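5-dehydro-2-deoxygluconokinase (Bacillus halodurans C-125, PDB 2QCV) probably catalyses the ATP-dependent phosphorylation of 5-dehydro-2-deoxy-D-gluconate to its 6-phosphate, a step in the breakdown of myo-inositol, as a PfkB-family carbohydrate kinase. Local coordinates at residues R19-D23 against H72-I76. Sequence-based numbering, arbitrary orientation.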
loop_
_atom_site.group_PDB
_atom_site.type_symbol
_atom_site.label_atom_id
_atom_site.label_comp_id
_atom_site.label_asym_id
_atom_site.label_seq_id
_atom_site.Cartn_x
_atom_site.Cartn_y
_atom_site.Cartn_z
ATOM N N ARG A 19 -5.425 12.050 -18.510
ATOM C CA ARG A 19 -4.719 10.857 -18.999
ATOM C C ARG A 19 -4.349 10.899 -20.468
ATOM O O ARG A 19 -5.212 11.099 -21.350
ATOM C CB ARG A 19 -5.598 9.616 -18.794
ATOM C CG ARG A 19 -5.027 8.331 -19.361
ATOM C CD ARG A 19 -5.873 7.123 -18.859
ATOM N NE ARG A 19 -5.592 6.939 -17.440
ATOM C CZ ARG A 19 -6.384 6.331 -16.558
ATOM N NH1 ARG A 19 -7.528 5.760 -16.931
ATOM N NH2 ARG A 19 -5.990 6.272 -15.293
ATOM N N ALA A 20 -3.078 10.597 -20.724
ATOM C CA ALA A 20 -2.590 10.193 -22.036
ATOM C C ALA A 20 -1.922 8.843 -21.816
ATOM O O ALA A 20 -1.007 8.718 -20.981
ATOM C CB ALA A 20 -1.609 11.195 -22.615
ATOM N N CYS A 21 -2.431 7.804 -22.480
ATOM C CA CYS A 21 -1.906 6.478 -22.241
ATOM C C CYS A 21 -1.718 5.732 -23.567
ATOM O O CYS A 21 -1.722 6.326 -24.632
ATOM C CB CYS A 21 -2.838 5.737 -21.278
ATOM S SG CYS A 21 -4.415 5.477 -21.931
ATOM N N ILE A 22 -1.490 4.433 -23.468
ATOM C CA ILE A 22 -1.335 3.567 -24.638
ATOM C C ILE A 22 -2.584 2.737 -24.838
ATOM O O ILE A 22 -3.050 2.043 -23.928
ATOM C CB ILE A 22 -0.142 2.629 -24.469
ATOM C CG1 ILE A 22 1.154 3.457 -24.323
ATOM C CG2 ILE A 22 -0.018 1.616 -25.691
ATOM C CD1 ILE A 22 1.459 4.270 -25.573
ATOM N N ASP A 23 -3.096 2.779 -26.057
ATOM C CA ASP A 23 -4.112 1.838 -26.501
ATOM C C ASP A 23 -3.424 0.783 -27.382
ATOM O O ASP A 23 -2.591 1.096 -28.251
ATOM C CB ASP A 23 -5.188 2.534 -27.310
ATOM C CG ASP A 23 -6.177 3.322 -26.454
ATOM O OD1 ASP A 23 -6.079 3.326 -25.211
ATOM O OD2 ASP A 23 -7.053 3.944 -27.070
ATOM N N HIS A 72 7.081 4.177 -23.692
ATOM C CA HIS A 72 5.685 4.491 -23.906
ATOM C C HIS A 72 5.411 5.999 -23.668
ATOM O O HIS A 72 4.739 6.640 -24.467
ATOM C CB HIS A 72 4.800 3.620 -23.019
ATOM C CG HIS A 72 4.678 2.205 -23.484
ATOM N ND1 HIS A 72 4.946 1.817 -24.778
ATOM C CD2 HIS A 72 4.244 1.095 -22.841
ATOM C CE1 HIS A 72 4.742 0.517 -24.897
ATOM N NE2 HIS A 72 4.294 0.058 -23.743
ATOM N N GLY A 73 5.949 6.551 -22.596
ATOM C CA GLY A 73 5.809 7.981 -22.352
ATOM C C GLY A 73 6.436 8.787 -23.477
ATOM O O GLY A 73 5.869 9.745 -23.919
ATOM N N ARG A 74 7.612 8.396 -23.957
ATOM C CA ARG A 74 8.254 9.160 -25.026
ATOM C C ARG A 74 7.512 9.061 -26.341
ATOM O O ARG A 74 7.461 10.031 -27.103
ATOM C CB ARG A 74 9.708 8.762 -25.198
ATOM C CG ARG A 74 10.516 9.081 -23.989
ATOM C CD ARG A 74 11.991 8.903 -24.221
ATOM N NE ARG A 74 12.416 7.505 -24.368
ATOM C CZ ARG A 74 12.739 6.689 -23.364
ATOM N NH1 ARG A 74 12.684 7.080 -22.105
ATOM N NH2 ARG A 74 13.151 5.466 -23.637
ATOM N N PHE A 75 6.914 7.906 -26.616
ATOM C CA PHE A 75 6.038 7.792 -27.767
ATOM C C PHE A 75 4.834 8.730 -27.695
ATOM O O PHE A 75 4.480 9.377 -28.693
ATOM C CB PHE A 75 5.556 6.360 -27.961
ATOM C CG PHE A 75 4.404 6.243 -28.899
ATOM C CD1 PHE A 75 4.579 6.387 -30.268
ATOM C CD2 PHE A 75 3.107 6.008 -28.400
ATOM C CE1 PHE A 75 3.502 6.308 -31.125
ATOM C CE2 PHE A 75 2.025 5.913 -29.252
ATOM C CZ PHE A 75 2.207 6.058 -30.608
ATOM N N ILE A 76 4.191 8.769 -26.538
ATOM C CA ILE A 76 3.013 9.623 -26.332
ATOM C C ILE A 76 3.422 11.076 -26.590
ATOM O O ILE A 76 2.748 11.780 -27.335
ATOM C CB ILE A 76 2.437 9.481 -24.908
ATOM C CG1 ILE A 76 1.651 8.162 -24.737
ATOM C CG2 ILE A 76 1.486 10.638 -24.574
ATOM C CD1 ILE A 76 1.520 7.660 -23.309
#
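I22 lies over one face of the H72 imidazole: its CG1 is 4.2 Å from the ring centroid and 25° off the normal, a CH-pi contact. F103 of the second subunit meets H72 edge-to-face. I22 CD1 reaches further along the helix, 3.7 Å from F75 CD2 at the ring edge and 4.0 Å from I76 CG1, so one side chain meets three residues of a single turn, closed by the backbone hydrogen bond from I76 N to H72 O (3.0 Å). I76 also packs on A20, with A20 CB 3.7 Å from I76 CG2 and A20 O 3.6 Å from I76 CD1. No hydrogen bond links the segments, which bury 252 Å². The axes of 21-23 and 72-76 cross at 89°, 8.6 Å apart; the CA-to-CB bonds of A20, just before the strand, and I22 point toward the helix, that of C21 away. Helix 71-82, which follows strand 61-67 of the large sheet, packs against the four-stranded lid sheet of the PfkB fold, where 21-26 runs between strands 38-44 and 101-106.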